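Local structure of polyphosphate kinase (Porphyromonas gingivalis, 2O8R) at residues Asp14-Met26 with Ala86-Tyr98. The protein probably catalyses the reversible transfer of the terminal phosphate of ATP onto a growing long-chain polyphosphate. The protein carries 3 engineered substitutions. Residues are numbered along the deposited sequence; the frame is centred on the assembly and turned at random.
Sequences DMSWLSFNERVLM and AIRETVIRQDELY
Leu18, Glu22 and Leu25 on helix 13-29 lie level with Thr90, Gln94 and Tyr98 on helix 83-112, two helices of the N-terminal domain of this PPK1-family kinase that run nearly parallel. The axes of the segments are inclined by just 9° and come no closer than 10.7 Å, a spacing spanned chiefly by Leu18, Glu22, Leu25 and Gln94. Helix 35-63 packs against both, completing a three-helix cluster.

Leu18 is a knob in the hole formed by Ile87, Thr90, Val91 and Gln94. With CG anti to its carbonyl carbon (chi1 -75°), its CD1 touches both Thr90 CG2 and Ile87 CA, while CD2 turns to Val91. Nearby, selenomethionine Met15, bent at chi2 and chi3, brings its CE to 3.7 Å from Ile87 CG1.

Farther along, Leu25 lays CD2 3.6 Å from Leu97 CD2 and points CD1 at the Tyr98 ring obliquely. On the flank of the helix, Asn21 OD1 accepts a hydrogen bond from ND2 of Asn48, a predicted ATP-binding residue on helix 35-63.

The polar link centres on the Gln94 amide. Its NE2 donates to Leu18 O at 3.2 Å, above the carbonyl plane and across from the helical Glu22 N-H, and also to the anti lone pair of Glu22 OE2. Glu22 OE2 is thus gripped by two donors, Gln94 NE2 and Arg93 NH2: the latter forms a salt bridge with it at 2.8 Å, arriving on the syn side, 31° out of the carboxylate plane.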
loop_
_atom_site.group_PDB
_atom_site.type_symbol
_atom_site.label_atom_id
_atom_site.label_comp_id
_atom_site.label_asym_id
_atom_site.label_seq_id
_atom_site.Cartn_x
_atom_site.Cartn_y
_atom_site.Cartn_z
ATOM N N ASP A 14 -20.192 7.314 -26.111
ATOM C CA ASP A 14 -20.077 8.215 -24.962
ATOM C C ASP A 14 -21.420 8.659 -24.398
ATOM O O ASP A 14 -21.584 8.750 -23.187
ATOM C CB ASP A 14 -19.234 9.434 -25.336
ATOM C CG ASP A 14 -17.823 9.051 -25.743
ATOM O OD1 ASP A 14 -17.162 8.357 -24.950
ATOM O OD2 ASP A 14 -17.381 9.421 -26.850
HETATM N N MSE A 15 -22.378 8.932 -25.275
HETATM C CA MSE A 15 -23.732 9.218 -24.842
HETATM C C MSE A 15 -24.277 8.008 -24.102
HETATM O O MSE A 15 -24.849 8.124 -23.015
HETATM C CB MSE A 15 -24.626 9.542 -26.040
HETATM C CG MSE A 15 -24.302 10.838 -26.761
HETATM SE SE MSE A 15 -23.662 12.273 -25.591
HETATM C CE MSE A 15 -21.768 12.242 -26.068
ATOM N N SER A 16 -24.075 6.843 -24.703
ATOM C CA SER A 16 -24.402 5.587 -24.077
ATOM C C SER A 16 -23.671 5.449 -22.750
ATOM O O SER A 16 -24.252 4.997 -21.771
ATOM C CB SER A 16 -24.054 4.429 -25.007
ATOM O OG SER A 16 -24.054 3.206 -24.310
ATOM N N TRP A 17 -22.411 5.858 -22.692
ATOM C CA TRP A 17 -21.698 5.772 -21.419
ATOM C C TRP A 17 -22.336 6.667 -20.382
ATOM O O TRP A 17 -22.587 6.235 -19.266
ATOM C CB TRP A 17 -20.223 6.123 -21.540
ATOM C CG TRP A 17 -19.492 5.874 -20.254
ATOM C CD1 TRP A 17 -18.886 4.709 -19.870
ATOM C CD2 TRP A 17 -19.300 6.798 -19.177
ATOM N NE1 TRP A 17 -18.327 4.852 -18.631
ATOM C CE2 TRP A 17 -18.565 6.124 -18.179
ATOM C CE3 TRP A 17 -19.682 8.129 -18.957
ATOM C CZ2 TRP A 17 -18.199 6.735 -16.975
ATOM C CZ3 TRP A 17 -19.315 8.735 -17.771
ATOM C CH2 TRP A 17 -18.580 8.032 -16.787
ATOM N N LEU A 18 -22.592 7.916 -20.758
ATOM C CA LEU A 18 -23.182 8.892 -19.850
ATOM C C LEU A 18 -24.521 8.420 -19.309
ATOM O O LEU A 18 -24.889 8.715 -18.175
ATOM C CB LEU A 18 -23.282 10.265 -20.526
ATOM C CG LEU A 18 -21.926 10.982 -20.638
ATOM C CD1 LEU A 18 -21.969 12.168 -21.595
ATOM C CD2 LEU A 18 -21.409 11.414 -19.265
ATOM N N SER A 19 -25.224 7.641 -20.120
ATOM C CA SER A 19 -26.472 7.012 -19.716
ATOM C C SER A 19 -26.247 6.051 -18.552
ATOM O O SER A 19 -27.052 5.978 -17.620
ATOM C CB SER A 19 -27.067 6.262 -20.910
ATOM O OG SER A 19 -28.339 5.741 -20.603
ATOM N N PHE A 20 -25.141 5.315 -18.625
ATOM C CA PHE A 20 -24.749 4.377 -17.584
ATOM C C PHE A 20 -24.460 5.124 -16.288
ATOM O O PHE A 20 -24.923 4.725 -15.218
ATOM C CB PHE A 20 -23.549 3.552 -18.059
ATOM C CG PHE A 20 -22.684 3.027 -16.960
ATOM C CD1 PHE A 20 -23.140 2.019 -16.115
ATOM C CD2 PHE A 20 -21.388 3.515 -16.792
ATOM C CE1 PHE A 20 -22.335 1.522 -15.099
ATOM C CE2 PHE A 20 -20.569 3.030 -15.779
ATOM C CZ PHE A 20 -21.039 2.030 -14.931
ATOM N N ASN A 21 -23.733 6.229 -16.376
ATOM C CA ASN A 21 -23.418 6.961 -15.165
ATOM C C ASN A 21 -24.641 7.664 -14.588
ATOM O O ASN A 21 -24.725 7.852 -13.376
ATOM C CB ASN A 21 -22.226 7.899 -15.336
ATOM C CG ASN A 21 -21.235 7.789 -14.186
ATOM O OD1 ASN A 21 -21.099 6.735 -13.555
ATOM N ND2 ASN A 21 -20.538 8.878 -13.906
ATOM N N GLU A 22 -25.601 8.006 -15.446
ATOM C CA GLU A 22 -26.919 8.457 -14.984
ATOM C C GLU A 22 -27.588 7.396 -14.090
ATOM O O GLU A 22 -28.132 7.717 -13.034
ATOM C CB GLU A 22 -27.815 8.786 -16.175
ATOM C CG GLU A 22 -29.283 9.025 -15.836
ATOM C CD GLU A 22 -29.745 10.470 -16.039
ATOM O OE1 GLU A 22 -30.975 10.696 -15.971
ATOM O OE2 GLU A 22 -28.902 11.375 -16.266
ATOM N N ARG A 23 -27.531 6.132 -14.503
ATOM C CA ARG A 23 -28.104 5.047 -13.716
ATOM C C ARG A 23 -27.376 4.837 -12.373
ATOM O O ARG A 23 -27.985 4.408 -11.384
ATOM C CB ARG A 23 -28.126 3.765 -14.538
ATOM C CG ARG A 23 -28.561 2.533 -13.772
ATOM C CD ARG A 23 -29.995 2.650 -13.299
ATOM N NE ARG A 23 -30.369 1.496 -12.492
ATOM C CZ ARG A 23 -30.415 1.490 -11.163
ATOM N NH1 ARG A 23 -30.101 2.582 -10.487
ATOM N NH2 ARG A 23 -30.781 0.393 -10.513
ATOM N N VAL A 24 -26.077 5.139 -12.345
ATOM C CA VAL A 24 -25.305 5.096 -11.101
ATOM C C VAL A 24 -25.786 6.215 -10.170
ATOM O O VAL A 24 -26.056 5.988 -8.988
ATOM C CB VAL A 24 -23.781 5.203 -11.365
ATOM C CG1 VAL A 24 -23.006 5.194 -10.061
ATOM C CG2 VAL A 24 -23.320 4.052 -12.227
ATOM N N LEU A 25 -25.924 7.414 -10.727
ATOM C CA LEU A 25 -26.506 8.546 -10.011
ATOM C C LEU A 25 -27.901 8.227 -9.473
ATOM O O LEU A 25 -28.280 8.701 -8.409
ATOM C CB LEU A 25 -26.553 9.785 -10.909
ATOM C CG LEU A 25 -26.866 11.128 -10.245
ATOM C CD1 LEU A 25 -26.190 11.248 -8.900
ATOM C CD2 LEU A 25 -26.433 12.264 -11.138
HETATM N N MSE A 26 -28.661 7.420 -10.207
HETATM C CA MSE A 26 -29.989 7.024 -9.756
HETATM C C MSE A 26 -29.986 6.144 -8.508
HETATM O O MSE A 26 -30.863 6.309 -7.650
HETATM C CB MSE A 26 -30.762 6.361 -10.877
HETATM C CG MSE A 26 -31.311 7.363 -11.855
HETATM SE SE MSE A 26 -31.759 6.580 -13.578
HETATM C CE MSE A 26 -32.816 8.088 -14.263
ATOM N N ALA A 86 -21.940 18.062 -26.375
ATOM C CA ALA A 86 -22.996 17.183 -25.887
ATOM C C ALA A 86 -22.653 16.608 -24.521
ATOM O O ALA A 86 -23.501 16.584 -23.624
ATOM C CB ALA A 86 -23.269 16.072 -26.881
ATOM N N ILE A 87 -21.413 16.148 -24.371
ATOM C CA ILE A 87 -20.924 15.658 -23.084
ATOM C C ILE A 87 -21.120 16.721 -22.009
ATOM O O ILE A 87 -21.773 16.483 -20.995
ATOM C CB ILE A 87 -19.424 15.268 -23.144
ATOM C CG1 ILE A 87 -19.213 14.065 -24.056
ATOM C CG2 ILE A 87 -18.871 14.959 -21.742
ATOM C CD1 ILE A 87 -17.785 13.877 -24.458
ATOM N N ARG A 88 -20.572 17.901 -22.264
ATOM C CA ARG A 88 -20.602 19.004 -21.320
ATOM C C ARG A 88 -22.025 19.351 -20.898
ATOM O O ARG A 88 -22.302 19.559 -19.714
ATOM C CB ARG A 88 -19.925 20.220 -21.943
ATOM C CG ARG A 88 -20.090 21.478 -21.145
ATOM C CD ARG A 88 -19.484 22.686 -21.837
ATOM N NE ARG A 88 -19.597 23.848 -20.970
ATOM C CZ ARG A 88 -18.635 24.267 -20.156
ATOM N NH1 ARG A 88 -17.469 23.637 -20.114
ATOM N NH2 ARG A 88 -18.841 25.328 -19.391
ATOM N N GLU A 89 -22.927 19.390 -21.873
ATOM C CA GLU A 89 -24.313 19.719 -21.605
ATOM C C GLU A 89 -24.911 18.693 -20.678
ATOM O O GLU A 89 -25.577 19.041 -19.710
ATOM C CB GLU A 89 -25.110 19.815 -22.902
ATOM C CG GLU A 89 -24.937 21.152 -23.615
ATOM C CD GLU A 89 -25.859 21.319 -24.810
ATOM O OE1 GLU A 89 -26.758 20.468 -25.013
ATOM O OE2 GLU A 89 -25.680 22.314 -25.547
ATOM N N THR A 90 -24.632 17.425 -20.965
ATOM C CA THR A 90 -25.150 16.325 -20.167
ATOM C C THR A 90 -24.567 16.346 -18.768
ATOM O O THR A 90 -25.309 16.208 -17.794
ATOM C CB THR A 90 -24.916 14.967 -20.858
ATOM O OG1 THR A 90 -25.926 14.786 -21.851
ATOM C CG2 THR A 90 -25.006 13.808 -19.868
ATOM N N VAL A 91 -23.252 16.556 -18.671
ATOM C CA VAL A 91 -22.580 16.545 -17.371
ATOM C C VAL A 91 -23.111 17.657 -16.479
ATOM O O VAL A 91 -23.411 17.424 -15.317
ATOM C CB VAL A 91 -21.048 16.621 -17.491
ATOM C CG1 VAL A 91 -20.416 16.711 -16.116
ATOM C CG2 VAL A 91 -20.516 15.392 -18.205
ATOM N N ILE A 92 -23.280 18.848 -17.041
ATOM C CA ILE A 92 -23.812 19.983 -16.285
ATOM C C ILE A 92 -25.179 19.661 -15.696
ATOM O O ILE A 92 -25.482 20.031 -14.558
ATOM C CB ILE A 92 -23.836 21.278 -17.138
ATOM C CG1 ILE A 92 -22.411 21.819 -17.312
ATOM C CG2 ILE A 92 -24.719 22.338 -16.503
ATOM C CD1 ILE A 92 -22.279 22.905 -18.356
ATOM N N ARG A 93 -25.979 18.929 -16.464
ATOM C CA ARG A 93 -27.299 18.505 -16.023
ATOM C C ARG A 93 -27.205 17.476 -14.886
ATOM O O ARG A 93 -27.899 17.588 -13.874
ATOM C CB ARG A 93 -28.109 17.965 -17.210
ATOM C CG ARG A 93 -29.581 17.740 -16.901
ATOM C CD ARG A 93 -30.302 16.934 -17.973
ATOM N NE ARG A 93 -29.613 15.689 -18.322
ATOM C CZ ARG A 93 -29.689 14.546 -17.640
ATOM N NH1 ARG A 93 -30.423 14.449 -16.537
ATOM N NH2 ARG A 93 -29.021 13.487 -18.067
ATOM N N GLN A 94 -26.323 16.495 -15.051
ATOM C CA GLN A 94 -26.155 15.427 -14.065
ATOM C C GLN A 94 -25.611 15.983 -12.761
ATOM O O GLN A 94 -25.996 15.555 -11.668
ATOM C CB GLN A 94 -25.222 14.351 -14.610
ATOM C CG GLN A 94 -25.813 13.620 -15.792
ATOM C CD GLN A 94 -24.991 12.442 -16.243
ATOM O OE1 GLN A 94 -23.761 12.445 -16.156
ATOM N NE2 GLN A 94 -25.674 11.419 -16.745
ATOM N N ASP A 95 -24.726 16.960 -12.899
ATOM C CA ASP A 95 -24.175 17.671 -11.769
ATOM C C ASP A 95 -25.271 18.289 -10.914
ATOM O O ASP A 95 -25.237 18.174 -9.695
ATOM C CB ASP A 95 -23.222 18.754 -12.253
ATOM C CG ASP A 95 -22.303 19.244 -11.157
ATOM O OD1 ASP A 95 -21.812 18.404 -10.368
ATOM O OD2 ASP A 95 -22.069 20.468 -11.090
ATOM N N GLU A 96 -26.248 18.921 -11.562
ATOM C CA GLU A 96 -27.348 19.563 -10.859
ATOM C C GLU A 96 -28.191 18.550 -10.103
ATOM O O GLU A 96 -28.603 18.788 -8.956
ATOM C CB GLU A 96 -28.224 20.323 -11.840
ATOM C CG GLU A 96 -27.577 21.566 -12.413
ATOM C CD GLU A 96 -28.541 22.381 -13.257
ATOM O OE1 GLU A 96 -29.758 22.075 -13.248
ATOM O OE2 GLU A 96 -28.079 23.330 -13.925
ATOM N N LEU A 97 -28.453 17.425 -10.757
ATOM C CA LEU A 97 -29.096 16.301 -10.098
ATOM C C LEU A 97 -28.309 15.833 -8.864
ATOM O O LEU A 97 -28.890 15.682 -7.783
ATOM C CB LEU A 97 -29.271 15.151 -11.088
ATOM C CG LEU A 97 -29.868 13.851 -10.564
ATOM C CD1 LEU A 97 -31.234 14.082 -9.917
ATOM C CD2 LEU A 97 -29.974 12.882 -11.703
ATOM N N TYR A 98 -27.000 15.619 -9.036
ATOM C CA TYR A 98 -26.105 15.187 -7.962
ATOM C C TYR A 98 -26.253 16.041 -6.700
ATOM O O TYR A 98 -26.437 15.517 -5.598
ATOM C CB TYR A 98 -24.661 15.240 -8.461
ATOM C CG TYR A 98 -23.623 14.525 -7.616
ATOM C CD1 TYR A 98 -23.104 13.297 -8.017
ATOM C CD2 TYR A 98 -23.120 15.098 -6.452
ATOM C CE1 TYR A 98 -22.134 12.649 -7.268
ATOM C CE2 TYR A 98 -22.150 14.453 -5.690
ATOM C CZ TYR A 98 -21.661 13.237 -6.104
ATOM O OH TYR A 98 -20.703 12.604 -5.345
#